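Local coordinates for protein cortical-lytic enzyme (Bacillus cereus, PDB 4S3J) that probably acts as an N-acetylglucosaminidase that degrades partially cleaved cortex peptidoglycan, recognised by its muramic acid delta-lactam, during spore germination, at residues A37-V42 with L351-N356; F139-K144 with P169-T174; G147-P152 with T201-T206; P368-F373 with V382-A387. All coordinates share one frame; numbering follows the deposited sequence.

Interaction 1 (A37-V42 with L351-N356); sequences AETLVV and LARKYN
The loop from Ala-37 to Val-42, in the first LysM domain, meets the last turn of helix 345-354 of the glycosyl hydrolase family 18 domain, and most of the contact is made by one side chain, Arg-353. Glu-38 CG stands anti to the carbonyl carbon and the rest of the chain is extended, so that it crosses the arginine at about a right angle and places OE1 over one face of the guanidinium, the carboxylate and guanidinium planes 18° apart. Glu-38 OE1 is 3.4 Å from Arg-353 NH2, a salt bridge of charge alone, since no N-H points at it. A water accepts from Arg-353 NH2 and donates weakly to Glu-38 OE2.

At Thr-39 the backbone takes over: its carbonyl oxygen is gripped side-on by two nitrogens, Arg-353 NE at 2.7 Å and Arg-353 NH1 at 2.9 Å. The Thr-39 hydroxyl lies alongside the arginine CG and CD. Val-41 then packs CG2 against Arg-353 CB (3.6 Å) and CG1 against Ala-352 CB (3.9 Å), with CG2 also on the guanidinium face opposite Glu-38. Ile-359 touches both Val-41 and Ala-352.

A bend at chi3 (-64°) turns the otherwise extended arginine toward the loop. The paired bonds to a backbone oxygen probably fix the guanidinium's rotation, while the carboxylate oxygen over its face would partly offset its charge; the interface is polar at the arginine's end and apolar round Val-41.

Interaction 2 (F139-K144 with P169-T174); sequences FSFEAK and PMLVIT
Strands 139-143 and 169-174 run parallel in register, Phe-141 beside Ile-173 and Glu-142 beside Thr-174, with a strong twist that sets their short axes 50° apart. Three backbone bonds hold them: Phe-141 N to Val-172 O (2.8 Å), Thr-174 N to Phe-141 O (2.9 Å) and Ala-143 N to Thr-174 O, the straightest of the three, with 174° at the hydrogen. Phe-141 O also receives a CA-H...O contact from Ile-173.

Ser-140 and Thr-174 both hold their hydroxyls in the crowded position between backbone N and carbonyl carbon, and this brings Ser-140 OG within 2.8 Å of Thr-174 OG1 in a hydrogen bond between two buried side chains. The methyl Thr-174 CG2 meets the Phe-139 ring obliquely, nearest at CZ (3.7 Å), and Val-172 CG1 approaches the same ring at CD2.

These are adjacent strands of the TIM barrel of family 18. A cis peptide precedes Ser-140, just after Phe-139, whose side chain is about 6 Å from that of Glu-220, the probable proton donor, and makes an edge-to-face contact with Trp-408.

The face bearing Phe-141 and Ile-173 is packed differently, against helix 193-210. With CG anti to its backbone N (chi1 173°), Leu-171 can carry CD1 over one face of the Phe-141 ring, 3.5 Å from the centroid in a CH-pi contact, the two side chains crossing at about a right angle. Thr-206 also touches this ring, and Ile-203 of the same helix lies against both Leu-171 and Ile-173.

Interaction 3 (G147-P152 with T201-T206); sequences GTLKEP and TNILQT
Asn-202 and Thr-148 lie side by side and point the same way, the asparagine carboxamide stopping beside the threonine methyl as it bonds to the carbonyl of the preceding glycine. With CG anti to its carbonyl carbon (chi1 -75°), Asn-202 extends from helix 193-210 toward the turn and donates from ND2 to Gly-147 O over 2.8 Å. The bond is nearly straight, 168° at the hydrogen. The oxygen lies within the amide plane of Asn-202, whereas the nitrogen sits well above the carbonyl plane of the glycine, 41° out of it. Alongside, Thr-148 CG2 rests 3.8 Å from Asn-202 ND2, while the threonine hydroxyl turns back to Asp-146. Gly-147 itself has a positive phi, a backbone shape that glycine adopts readily.

The segment 147-152 returns from strand 135-143 as the short antiparallel strand 149-150 on the way to helix 155-164, and its inner side leans on helix 193-210, one of the outer helices of the TIM barrel. Leu-149 points at that helix. The leucine crosses Thr-206 obliquely, CD1 3.9 Å from Thr-206 OG1, and CD1 also touches Ile-203 CG1 at 4.2 Å. Asn-202 and Thr-206 are four residues apart, so they project from the same side of the helix one turn from each other, the amide meeting the turn and the threonine meeting the leucine. Ile-203 faces further inward to Leu-171 and Ile-173 of strand 168-177, and Leu-149 also reaches Ile-173 and Phe-199.

Interaction 4 (P368-F373 with V382-A387); sequences PHFNYF and VWFEDA
His-369 holds CG in the crowded position between backbone N and carbonyl carbon (chi1 62°), whereas Trp-383 has CG anti to its carbonyl carbon (chi1 -71°); from facing sites of a non-hydrogen-bonded antiparallel pair, the two side chains rise side by side. The imidazole and the six-membered ring of the indole form an offset stack, centroids 4.1 Å apart and planes at 10°, and His-369 CB sits centrally over the same indole ring.

On the opposite side of the hairpin, Phe-370, also in the crowded position, lays one ring face on Val-382 CB, 3.7 Å from Phe-370 CZ. Phe-384 CE1 meets the edge of that ring. Pro-368 CG in turn lies over the centre of the Phe-384 ring, 3.7 Å from its centroid, while Asp-386, whose side chain N-caps helix 387-400 and pairs with Arg-388, brings OD2 alongside Pro-368 CB.

Phe-370 and Val-382 exchange backbone bonds in both directions, Val-382 N to Phe-370 O being 2.9 Å, and Phe-384 N reaches Pro-368 O at 3.2 Å. Between 368-373 and 382-387 the hydrogen bonds are thus all backbone to backbone, while side chains meet by aromatic and CH-pi contacts on both faces, where dispersion probably contributes most.

In the fold
Interactions 2 and 3, their centres 8 Å apart, alternate along the chain: strand 135-143 is followed by 149-150, which folds back antiparallel to it and meets helix 193-210, while 168-177 pairs parallel with 135-143. Both lie in the TIM barrel wall on one side of the chain's centre. Interactions 1 and 4 lie on the other side, their centres 12 Å apart, and touch where Tyr-355 and helix 345-354 pack on strand 367-373. Interaction 1 closes a span of some 300 residues enclosing interactions 2 and 3; interaction 4 follows. Helix 345-354 thereby joins the first LysM domain to the catalytic domain, with interaction 1 about 25 Å, between nearest atoms, from interaction 2, near the probable proton donor.

Interaction 1 (A37-V42 with L351-N356)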
loop_
_atom_site.group_PDB
_atom_site.type_symbol
_atom_site.label_atom_id
_atom_site.label_comp_id
_atom_site.label_asym_id
_atom_site.label_seq_id
_atom_site.Cartn_x
_atom_site.Cartn_y
_atom_site.Cartn_z
ATOM N N ALA A 37 9.470 5.424 26.282
ATOM C CA ALA A 37 10.174 4.640 27.291
ATOM C C ALA A 37 10.969 3.471 26.706
ATOM O O ALA A 37 11.822 2.923 27.389
ATOM C CB ALA A 37 9.183 4.127 28.326
ATOM N N GLU A 38 10.718 3.103 25.453
ATOM C CA GLU A 38 11.314 1.906 24.871
ATOM C C GLU A 38 12.663 2.174 24.197
ATOM O O GLU A 38 12.914 3.257 23.672
ATOM C CB GLU A 38 10.343 1.299 23.847
ATOM C CG GLU A 38 9.205 0.524 24.508
ATOM C CD GLU A 38 8.131 0.055 23.545
ATOM O OE1 GLU A 38 8.074 0.538 22.395
ATOM O OE2 GLU A 38 7.318 -0.792 23.957
ATOM N N THR A 39 13.524 1.163 24.201
ATOM C CA THR A 39 14.795 1.225 23.516
ATOM C C THR A 39 14.600 1.219 22.001
ATOM O O THR A 39 13.546 0.777 21.488
ATOM C CB THR A 39 15.660 0.036 23.908
ATOM O OG1 THR A 39 14.954 -1.154 23.545
ATOM C CG2 THR A 39 15.907 0.036 25.407
ATOM N N LEU A 40 15.592 1.746 21.286
ATOM C CA LEU A 40 15.661 1.598 19.840
ATOM C C LEU A 40 16.291 0.256 19.478
ATOM O O LEU A 40 17.144 -0.275 20.201
ATOM C CB LEU A 40 16.452 2.742 19.201
ATOM C CG LEU A 40 15.905 4.161 19.401
ATOM C CD1 LEU A 40 16.787 5.187 18.716
ATOM C CD2 LEU A 40 14.462 4.291 18.896
ATOM N N VAL A 41 15.878 -0.272 18.331
ATOM C CA VAL A 41 16.394 -1.518 17.800
ATOM C C VAL A 41 17.397 -1.252 16.688
ATOM O O VAL A 41 17.115 -0.496 15.770
ATOM C CB VAL A 41 15.221 -2.402 17.272
ATOM C CG1 VAL A 41 15.751 -3.690 16.628
ATOM C CG2 VAL A 41 14.278 -2.721 18.381
ATOM N N VAL A 42 18.590 -1.844 16.772
ATOM C CA VAL A 42 19.579 -1.708 15.709
ATOM C C VAL A 42 18.968 -2.195 14.393
ATOM O O VAL A 42 18.388 -3.288 14.334
ATOM C CB VAL A 42 20.880 -2.492 16.038
ATOM C CG1 VAL A 42 21.865 -2.458 14.874
ATOM C CG2 VAL A 42 21.506 -1.913 17.266
ATOM N N LEU A 351 8.741 -6.954 18.183
ATOM C CA LEU A 351 9.241 -8.318 18.310
ATOM C C LEU A 351 10.771 -8.365 18.349
ATOM O O LEU A 351 11.372 -9.090 19.145
ATOM C CB LEU A 351 8.720 -9.178 17.157
ATOM C CG LEU A 351 7.232 -9.514 17.229
ATOM C CD1 LEU A 351 6.800 -10.030 15.883
ATOM C CD2 LEU A 351 6.906 -10.552 18.319
ATOM N N ALA A 352 11.417 -7.606 17.475
ATOM C CA ALA A 352 12.888 -7.578 17.458
ATOM C C ALA A 352 13.391 -7.006 18.774
ATOM O O ALA A 352 14.384 -7.480 19.328
ATOM C CB ALA A 352 13.399 -6.772 16.268
ATOM N N ARG A 353 12.709 -5.990 19.305
ATOM C CA ARG A 353 13.082 -5.431 20.609
ATOM C C ARG A 353 12.947 -6.478 21.734
ATOM O O ARG A 353 13.850 -6.687 22.562
ATOM C CB ARG A 353 12.206 -4.217 20.908
ATOM C CG ARG A 353 12.500 -3.533 22.241
ATOM C CD ARG A 353 11.581 -2.312 22.447
ATOM N NE ARG A 353 11.836 -1.276 21.451
ATOM C CZ ARG A 353 11.066 -0.927 20.433
ATOM N NH1 ARG A 353 11.506 0.016 19.602
ATOM N NH2 ARG A 353 9.877 -1.466 20.251
ATOM N N LYS A 354 11.806 -7.146 21.764
ATOM C CA LYS A 354 11.510 -8.090 22.842
ATOM C C LYS A 354 12.505 -9.240 22.880
ATOM O O LYS A 354 12.937 -9.678 23.956
ATOM C CB LYS A 354 10.094 -8.645 22.687
ATOM C CG LYS A 354 9.697 -9.696 23.700
ATOM C CD LYS A 354 8.248 -10.023 23.545
ATOM C CE LYS A 354 7.854 -11.169 24.483
ATOM N NZ LYS A 354 6.475 -11.643 24.219
ATOM N N TYR A 355 12.837 -9.752 21.697
ATOM C CA TYR A 355 13.679 -10.940 21.581
ATOM C C TYR A 355 15.159 -10.619 21.277
ATOM O O TYR A 355 15.958 -11.511 20.944
ATOM C CB TYR A 355 13.061 -11.888 20.555
ATOM C CG TYR A 355 11.734 -12.424 21.062
ATOM C CD1 TYR A 355 11.692 -13.358 22.097
ATOM C CD2 TYR A 355 10.518 -12.008 20.521
ATOM C CE1 TYR A 355 10.492 -13.845 22.573
ATOM C CE2 TYR A 355 9.320 -12.488 20.995
ATOM C CZ TYR A 355 9.311 -13.410 22.025
ATOM O OH TYR A 355 8.106 -13.888 22.484
ATOM N N ASN A 356 15.502 -9.342 21.413
ATOM C CA ASN A 356 16.870 -8.847 21.351
ATOM C C ASN A 356 17.660 -9.225 20.105
ATOM O O ASN A 356 18.824 -9.664 20.200
ATOM C CB ASN A 356 17.659 -9.351 22.573
ATOM C CG ASN A 356 17.005 -8.971 23.891
ATOM O OD1 ASN A 356 16.982 -7.802 24.271
ATOM N ND2 ASN A 356 16.471 -9.963 24.595
HETATM O O HOH W 1 8.070 -2.722 21.964
#

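Interaction 2 (F139-K144 with P169-T174)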
loop_
_atom_site.group_PDB
_atom_site.type_symbol
_atom_site.label_atom_id
_atom_site.label_comp_id
_atom_site.label_asym_id
_atom_site.label_seq_id
_atom_site.Cartn_x
_atom_site.Cartn_y
_atom_site.Cartn_z
ATOM N N PHE A 139 -14.321 -2.098 2.759
ATOM C CA PHE A 139 -14.425 -3.451 2.236
ATOM C C PHE A 139 -15.397 -4.258 3.095
ATOM O O PHE A 139 -15.083 -4.484 4.277
ATOM C CB PHE A 139 -13.041 -4.116 2.254
ATOM C CG PHE A 139 -12.971 -5.408 1.475
ATOM C CD1 PHE A 139 -13.392 -6.593 2.035
ATOM C CD2 PHE A 139 -12.421 -5.433 0.200
ATOM C CE1 PHE A 139 -13.314 -7.789 1.316
ATOM C CE2 PHE A 139 -12.339 -6.618 -0.500
ATOM C CZ PHE A 139 -12.776 -7.784 0.055
ATOM N N SER A 140 -16.561 -4.707 2.595
ATOM C CA SER A 140 -17.102 -4.470 1.245
ATOM C C SER A 140 -18.628 -4.619 1.263
ATOM O O SER A 140 -19.202 -5.056 2.247
ATOM C CB SER A 140 -16.530 -5.473 0.233
ATOM O OG SER A 140 -17.108 -6.753 0.436
ATOM N N PHE A 141 -19.262 -4.224 0.170
ATOM C CA PHE A 141 -20.647 -4.592 -0.142
ATOM C C PHE A 141 -20.607 -5.897 -0.916
ATOM O O PHE A 141 -19.931 -5.971 -1.942
ATOM C CB PHE A 141 -21.321 -3.532 -0.999
ATOM C CG PHE A 141 -21.636 -2.248 -0.287
ATOM C CD1 PHE A 141 -20.612 -1.391 0.115
ATOM C CD2 PHE A 141 -22.949 -1.869 -0.053
ATOM C CE1 PHE A 141 -20.901 -0.206 0.747
ATOM C CE2 PHE A 141 -23.237 -0.667 0.586
ATOM C CZ PHE A 141 -22.210 0.161 0.981
ATOM N N GLU A 142 -21.324 -6.919 -0.456
ATOM C CA GLU A 142 -21.317 -8.211 -1.126
ATOM C C GLU A 142 -22.503 -8.308 -2.080
ATOM O O GLU A 142 -23.636 -8.080 -1.678
ATOM C CB GLU A 142 -21.345 -9.350 -0.097
ATOM C CG GLU A 142 -20.111 -9.275 0.825
ATOM C CD GLU A 142 -20.016 -10.361 1.887
ATOM O OE1 GLU A 142 -20.973 -11.139 2.066
ATOM O OE2 GLU A 142 -18.958 -10.420 2.558
ATOM N N ALA A 143 -22.217 -8.617 -3.339
ATOM C CA ALA A 143 -23.239 -8.806 -4.361
ATOM C C ALA A 143 -24.046 -10.047 -4.037
ATOM O O ALA A 143 -23.497 -11.024 -3.534
ATOM C CB ALA A 143 -22.593 -8.937 -5.715
ATOM N N LYS A 144 -25.337 -10.010 -4.366
ATOM C CA LYS A 144 -26.265 -11.123 -4.122
ATOM C C LYS A 144 -26.890 -11.565 -5.428
ATOM O O LYS A 144 -26.925 -10.806 -6.386
ATOM C CB LYS A 144 -27.330 -10.705 -3.101
ATOM C CG LYS A 144 -26.736 -10.541 -1.712
ATOM C CD LYS A 144 -27.591 -9.714 -0.761
ATOM C CE LYS A 144 -29.014 -10.197 -0.584
ATOM N NZ LYS A 144 -29.793 -9.145 0.140
ATOM N N PRO A 169 -15.271 8.450 -0.834
ATOM C CA PRO A 169 -15.470 7.050 -0.431
ATOM C C PRO A 169 -15.804 6.177 -1.635
ATOM O O PRO A 169 -16.605 6.586 -2.462
ATOM C CB PRO A 169 -16.624 7.129 0.568
ATOM C CG PRO A 169 -17.392 8.334 0.161
ATOM C CD PRO A 169 -16.399 9.308 -0.426
ATOM N N MET A 170 -15.142 5.032 -1.767
ATOM C CA MET A 170 -15.446 4.070 -2.840
ATOM C C MET A 170 -16.569 3.133 -2.436
ATOM O O MET A 170 -16.696 2.754 -1.261
ATOM C CB MET A 170 -14.188 3.271 -3.194
ATOM C CG MET A 170 -13.083 4.095 -3.852
ATOM S SD MET A 170 -11.416 3.389 -3.707
ATOM C CE MET A 170 -11.614 1.799 -4.484
ATOM N N LEU A 171 -17.412 2.797 -3.404
ATOM C CA LEU A 171 -18.395 1.737 -3.241
ATOM C C LEU A 171 -17.717 0.449 -3.665
ATOM O O LEU A 171 -17.604 0.158 -4.863
ATOM C CB LEU A 171 -19.650 2.029 -4.075
ATOM C CG LEU A 171 -20.706 0.918 -4.146
ATOM C CD1 LEU A 171 -21.066 0.370 -2.787
ATOM C CD2 LEU A 171 -21.968 1.416 -4.824
ATOM N N VAL A 172 -17.223 -0.305 -2.686
ATOM C CA VAL A 172 -16.493 -1.516 -2.971
ATOM C C VAL A 172 -17.433 -2.711 -3.012
ATOM O O VAL A 172 -18.039 -3.062 -2.015
ATOM C CB VAL A 172 -15.395 -1.784 -1.905
ATOM C CG1 VAL A 172 -14.632 -3.051 -2.223
ATOM C CG2 VAL A 172 -14.433 -0.593 -1.783
ATOM N N ILE A 173 -17.538 -3.329 -4.182
ATOM C CA ILE A 173 -18.455 -4.440 -4.398
ATOM C C ILE A 173 -17.687 -5.725 -4.681
ATOM O O ILE A 173 -16.873 -5.776 -5.608
ATOM C CB ILE A 173 -19.417 -4.130 -5.569
ATOM C CG1 ILE A 173 -20.237 -2.883 -5.250
ATOM C CG2 ILE A 173 -20.372 -5.289 -5.826
ATOM C CD1 ILE A 173 -20.791 -2.190 -6.464
ATOM N N THR A 174 -17.976 -6.773 -3.909
ATOM C CA THR A 174 -17.312 -8.063 -4.070
ATOM C C THR A 174 -18.284 -9.167 -4.456
ATOM O O THR A 174 -19.484 -9.090 -4.167
ATOM C CB THR A 174 -16.600 -8.520 -2.768
ATOM O OG1 THR A 174 -17.513 -8.499 -1.664
ATOM C CG2 THR A 174 -15.437 -7.600 -2.441
#

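Interaction 3 (G147-P152 with T201-T206)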
loop_
_atom_site.group_PDB
_atom_site.type_symbol
_atom_site.label_atom_id
_atom_site.label_comp_id
_atom_site.label_asym_id
_atom_site.label_seq_id
_atom_site.Cartn_x
_atom_site.Cartn_y
_atom_site.Cartn_z
ATOM N N GLY A 147 -29.438 -9.491 -7.279
ATOM C CA GLY A 147 -29.009 -8.195 -7.764
ATOM C C GLY A 147 -29.049 -7.098 -6.721
ATOM O O GLY A 147 -29.048 -5.923 -7.068
ATOM N N THR A 148 -29.121 -7.472 -5.449
ATOM C CA THR A 148 -29.043 -6.503 -4.362
ATOM C C THR A 148 -27.660 -6.622 -3.724
ATOM O O THR A 148 -26.873 -7.498 -4.098
ATOM C CB THR A 148 -30.151 -6.725 -3.285
ATOM O OG1 THR A 148 -29.948 -7.969 -2.602
ATOM C CG2 THR A 148 -31.539 -6.683 -3.926
ATOM N N LEU A 149 -27.375 -5.722 -2.784
ATOM C CA LEU A 149 -26.101 -5.676 -2.076
ATOM C C LEU A 149 -26.312 -5.876 -0.578
ATOM O O LEU A 149 -27.268 -5.349 -0.007
ATOM C CB LEU A 149 -25.413 -4.327 -2.305
ATOM C CG LEU A 149 -25.014 -3.915 -3.739
ATOM C CD1 LEU A 149 -24.587 -2.434 -3.795
ATOM C CD2 LEU A 149 -23.879 -4.777 -4.258
ATOM N N LYS A 150 -25.397 -6.610 0.053
ATOM C CA LYS A 150 -25.300 -6.660 1.505
ATOM C C LYS A 150 -24.425 -5.514 1.985
ATOM O O LYS A 150 -23.235 -5.484 1.675
ATOM C CB LYS A 150 -24.686 -7.975 1.969
ATOM C CG LYS A 150 -24.680 -8.146 3.475
ATOM C CD LYS A 150 -23.949 -9.395 3.900
ATOM C CE LYS A 150 -23.830 -9.446 5.424
ATOM N NZ LYS A 150 -23.097 -10.648 5.884
ATOM N N GLU A 151 -25.016 -4.575 2.723
ATOM C CA GLU A 151 -24.273 -3.413 3.205
ATOM C C GLU A 151 -23.482 -3.774 4.457
ATOM O O GLU A 151 -24.023 -4.412 5.370
ATOM C CB GLU A 151 -25.206 -2.254 3.535
ATOM C CG GLU A 151 -25.989 -1.707 2.369
ATOM C CD GLU A 151 -26.528 -0.310 2.634
ATOM O OE1 GLU A 151 -26.162 0.295 3.666
ATOM O OE2 GLU A 151 -27.314 0.183 1.800
ATOM N N PRO A 152 -22.216 -3.336 4.534
ATOM C CA PRO A 152 -21.445 -3.508 5.774
ATOM C C PRO A 152 -21.880 -2.537 6.870
ATOM O O PRO A 152 -22.507 -1.527 6.578
ATOM C CB PRO A 152 -20.013 -3.227 5.337
ATOM C CG PRO A 152 -20.143 -2.325 4.175
ATOM C CD PRO A 152 -21.402 -2.738 3.461
ATOM N N THR A 201 -28.790 -0.819 -11.297
ATOM C CA THR A 201 -29.695 0.169 -10.727
ATOM C C THR A 201 -29.472 0.321 -9.223
ATOM O O THR A 201 -29.384 1.442 -8.718
ATOM C CB THR A 201 -31.167 -0.216 -11.008
ATOM O OG1 THR A 201 -31.408 -0.115 -12.415
ATOM C CG2 THR A 201 -32.128 0.704 -10.291
ATOM N N ASN A 202 -29.347 -0.796 -8.512
ATOM C CA ASN A 202 -29.153 -0.755 -7.059
ATOM C C ASN A 202 -27.798 -0.170 -6.667
ATOM O O ASN A 202 -27.676 0.517 -5.647
ATOM C CB ASN A 202 -29.295 -2.150 -6.441
ATOM C CG ASN A 202 -30.735 -2.605 -6.366
ATOM O OD1 ASN A 202 -31.642 -1.791 -6.186
ATOM N ND2 ASN A 202 -30.956 -3.909 -6.512
ATOM N N ILE A 203 -26.784 -0.476 -7.470
ATOM C CA ILE A 203 -25.439 0.073 -7.267
ATOM C C ILE A 203 -25.459 1.598 -7.369
ATOM O O ILE A 203 -24.858 2.286 -6.542
ATOM C CB ILE A 203 -24.447 -0.511 -8.292
ATOM C CG1 ILE A 203 -24.188 -1.985 -7.969
ATOM C CG2 ILE A 203 -23.124 0.278 -8.308
ATOM C CD1 ILE A 203 -23.516 -2.741 -9.094
ATOM N N LEU A 204 -26.131 2.127 -8.385
ATOM C CA LEU A 204 -26.182 3.574 -8.568
ATOM C C LEU A 204 -26.939 4.257 -7.430
ATOM O O LEU A 204 -26.520 5.319 -6.959
ATOM C CB LEU A 204 -26.838 3.929 -9.895
ATOM C CG LEU A 204 -26.142 3.428 -11.155
ATOM C CD1 LEU A 204 -27.002 3.697 -12.387
ATOM C CD2 LEU A 204 -24.802 4.069 -11.303
ATOM N N GLN A 205 -28.050 3.664 -6.992
ATOM C CA GLN A 205 -28.805 4.236 -5.882
ATOM C C GLN A 205 -27.997 4.197 -4.582
ATOM O O GLN A 205 -28.028 5.147 -3.809
ATOM C CB GLN A 205 -30.127 3.492 -5.672
ATOM C CG GLN A 205 -31.190 3.848 -6.684
ATOM C CD GLN A 205 -32.395 2.936 -6.600
ATOM O OE1 GLN A 205 -32.440 2.013 -5.776
ATOM N NE2 GLN A 205 -33.383 3.189 -7.453
ATOM N N THR A 206 -27.258 3.116 -4.359
ATOM C CA THR A 206 -26.394 3.013 -3.175
ATOM C C THR A 206 -25.265 4.057 -3.214
ATOM O O THR A 206 -25.036 4.759 -2.227
ATOM C CB THR A 206 -25.800 1.588 -3.043
ATOM O OG1 THR A 206 -26.855 0.633 -2.892
ATOM C CG2 THR A 206 -24.866 1.489 -1.841
#

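Interaction 4 (P368-F373 with V382-A387)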
loop_
_atom_site.group_PDB
_atom_site.type_symbol
_atom_site.label_atom_id
_atom_site.label_comp_id
_atom_site.label_asym_id
_atom_site.label_seq_id
_atom_site.Cartn_x
_atom_site.Cartn_y
_atom_site.Cartn_z
ATOM N N PRO A 368 12.890 -5.221 5.025
ATOM C CA PRO A 368 13.490 -5.565 6.318
ATOM C C PRO A 368 13.028 -6.926 6.807
ATOM O O PRO A 368 11.921 -7.369 6.485
ATOM C CB PRO A 368 12.981 -4.462 7.234
ATOM C CG PRO A 368 11.608 -4.151 6.669
ATOM C CD PRO A 368 11.769 -4.266 5.178
ATOM N N HIS A 369 13.857 -7.566 7.617
ATOM C CA HIS A 369 13.579 -8.901 8.130
ATOM C C HIS A 369 14.474 -9.240 9.302
ATOM O O HIS A 369 15.497 -8.616 9.515
ATOM C CB HIS A 369 13.763 -9.936 7.028
ATOM C CG HIS A 369 15.154 -10.009 6.488
ATOM N ND1 HIS A 369 16.012 -11.051 6.784
ATOM C CD2 HIS A 369 15.849 -9.159 5.693
ATOM C CE1 HIS A 369 17.170 -10.844 6.181
ATOM N NE2 HIS A 369 17.096 -9.713 5.505
ATOM N N PHE A 370 14.083 -10.258 10.061
ATOM C CA PHE A 370 14.905 -10.759 11.155
ATOM C C PHE A 370 14.420 -12.128 11.598
ATOM O O PHE A 370 13.322 -12.568 11.220
ATOM C CB PHE A 370 14.931 -9.799 12.360
ATOM C CG PHE A 370 13.583 -9.477 12.926
ATOM C CD1 PHE A 370 12.838 -8.409 12.422
ATOM C CD2 PHE A 370 13.042 -10.229 13.967
ATOM C CE1 PHE A 370 11.596 -8.112 12.923
ATOM C CE2 PHE A 370 11.807 -9.927 14.475
ATOM C CZ PHE A 370 11.076 -8.879 13.956
ATOM N N ASN A 371 15.260 -12.812 12.370
ATOM C CA ASN A 371 14.919 -14.107 12.968
ATOM C C ASN A 371 15.145 -14.036 14.476
ATOM O O ASN A 371 16.060 -13.331 14.953
ATOM C CB ASN A 371 15.756 -15.244 12.390
ATOM C CG ASN A 371 15.501 -15.489 10.916
ATOM O OD1 ASN A 371 15.750 -14.615 10.072
ATOM N ND2 ASN A 371 15.090 -16.711 10.588
ATOM N N TYR A 372 14.345 -14.779 15.235
ATOM C CA TYR A 372 14.488 -14.807 16.686
ATOM C C TYR A 372 14.036 -16.150 17.247
ATOM O O TYR A 372 13.381 -16.919 16.543
ATOM C CB TYR A 372 13.692 -13.666 17.324
ATOM C CG TYR A 372 12.176 -13.762 17.284
ATOM C CD1 TYR A 372 11.470 -14.398 18.302
ATOM C CD2 TYR A 372 11.441 -13.186 16.246
ATOM C CE1 TYR A 372 10.064 -14.469 18.285
ATOM C CE2 TYR A 372 10.033 -13.250 16.222
ATOM C CZ TYR A 372 9.353 -13.893 17.252
ATOM O OH TYR A 372 7.957 -13.974 17.248
ATOM N N PHE A 373 14.401 -16.430 18.502
ATOM C CA PHE A 373 13.848 -17.571 19.242
ATOM C C PHE A 373 12.898 -17.085 20.320
ATOM O O PHE A 373 13.233 -16.155 21.064
ATOM C CB PHE A 373 14.944 -18.420 19.896
ATOM C CG PHE A 373 15.722 -19.240 18.938
ATOM C CD1 PHE A 373 15.209 -20.421 18.459
ATOM C CD2 PHE A 373 16.986 -18.847 18.534
ATOM C CE1 PHE A 373 15.918 -21.185 17.549
ATOM C CE2 PHE A 373 17.693 -19.604 17.622
ATOM C CZ PHE A 373 17.174 -20.774 17.146
ATOM N N VAL A 382 10.632 -13.107 10.441
ATOM C CA VAL A 382 9.733 -12.008 10.180
ATOM C C VAL A 382 10.175 -11.206 8.972
ATOM O O VAL A 382 11.336 -10.818 8.889
ATOM C CB VAL A 382 9.655 -11.063 11.394
ATOM C CG1 VAL A 382 8.707 -9.920 11.115
ATOM C CG2 VAL A 382 9.250 -11.817 12.653
ATOM N N TRP A 383 9.253 -10.973 8.031
ATOM C CA TRP A 383 9.456 -10.038 6.915
ATOM C C TRP A 383 8.379 -8.965 7.043
ATOM O O TRP A 383 7.245 -9.295 7.363
ATOM C CB TRP A 383 9.367 -10.749 5.557
ATOM C CG TRP A 383 10.539 -11.628 5.299
ATOM C CD1 TRP A 383 10.719 -12.910 5.731
ATOM C CD2 TRP A 383 11.717 -11.279 4.567
ATOM N NE1 TRP A 383 11.940 -13.386 5.309
ATOM C CE2 TRP A 383 12.570 -12.413 4.580
ATOM C CE3 TRP A 383 12.132 -10.126 3.890
ATOM C CZ2 TRP A 383 13.831 -12.401 3.981
ATOM C CZ3 TRP A 383 13.365 -10.134 3.268
ATOM C CH2 TRP A 383 14.198 -11.260 3.316
ATOM N N PHE A 384 8.734 -7.695 6.852
ATOM C CA PHE A 384 7.754 -6.642 7.075
ATOM C C PHE A 384 8.054 -5.414 6.211
ATOM O O PHE A 384 8.796 -5.525 5.231
ATOM C CB PHE A 384 7.649 -6.325 8.591
ATOM C CG PHE A 384 8.839 -5.661 9.203
ATOM C CD1 PHE A 384 10.020 -6.369 9.462
ATOM C CD2 PHE A 384 8.754 -4.337 9.595
ATOM C CE1 PHE A 384 11.125 -5.710 10.045
ATOM C CE2 PHE A 384 9.858 -3.679 10.163
ATOM C CZ PHE A 384 11.020 -4.376 10.421
ATOM N N GLU A 385 7.419 -4.286 6.522
ATOM C CA GLU A 385 7.581 -3.057 5.752
ATOM C C GLU A 385 8.116 -1.971 6.666
ATOM O O GLU A 385 7.662 -1.854 7.812
ATOM C CB GLU A 385 6.255 -2.611 5.157
ATOM C CG GLU A 385 5.585 -3.602 4.206
ATOM C CD GLU A 385 6.325 -3.722 2.879
ATOM O OE1 GLU A 385 6.946 -2.722 2.433
ATOM O OE2 GLU A 385 6.309 -4.824 2.300
ATOM N N ASP A 386 9.059 -1.152 6.178
ATOM C CA ASP A 386 9.508 0.003 6.957
ATOM C C ASP A 386 9.812 1.188 6.042
ATOM O O ASP A 386 9.557 1.132 4.832
ATOM C CB ASP A 386 10.725 -0.318 7.859
ATOM C CG ASP A 386 12.043 -0.526 7.100
ATOM O OD1 ASP A 386 12.139 -0.267 5.882
ATOM O OD2 ASP A 386 13.029 -0.935 7.774
ATOM N N ALA A 387 10.343 2.270 6.621
ATOM C CA ALA A 387 10.517 3.502 5.862
ATOM C C ALA A 387 11.425 3.326 4.636
ATOM O O ALA A 387 11.209 3.973 3.591
ATOM C CB ALA A 387 11.054 4.607 6.768
#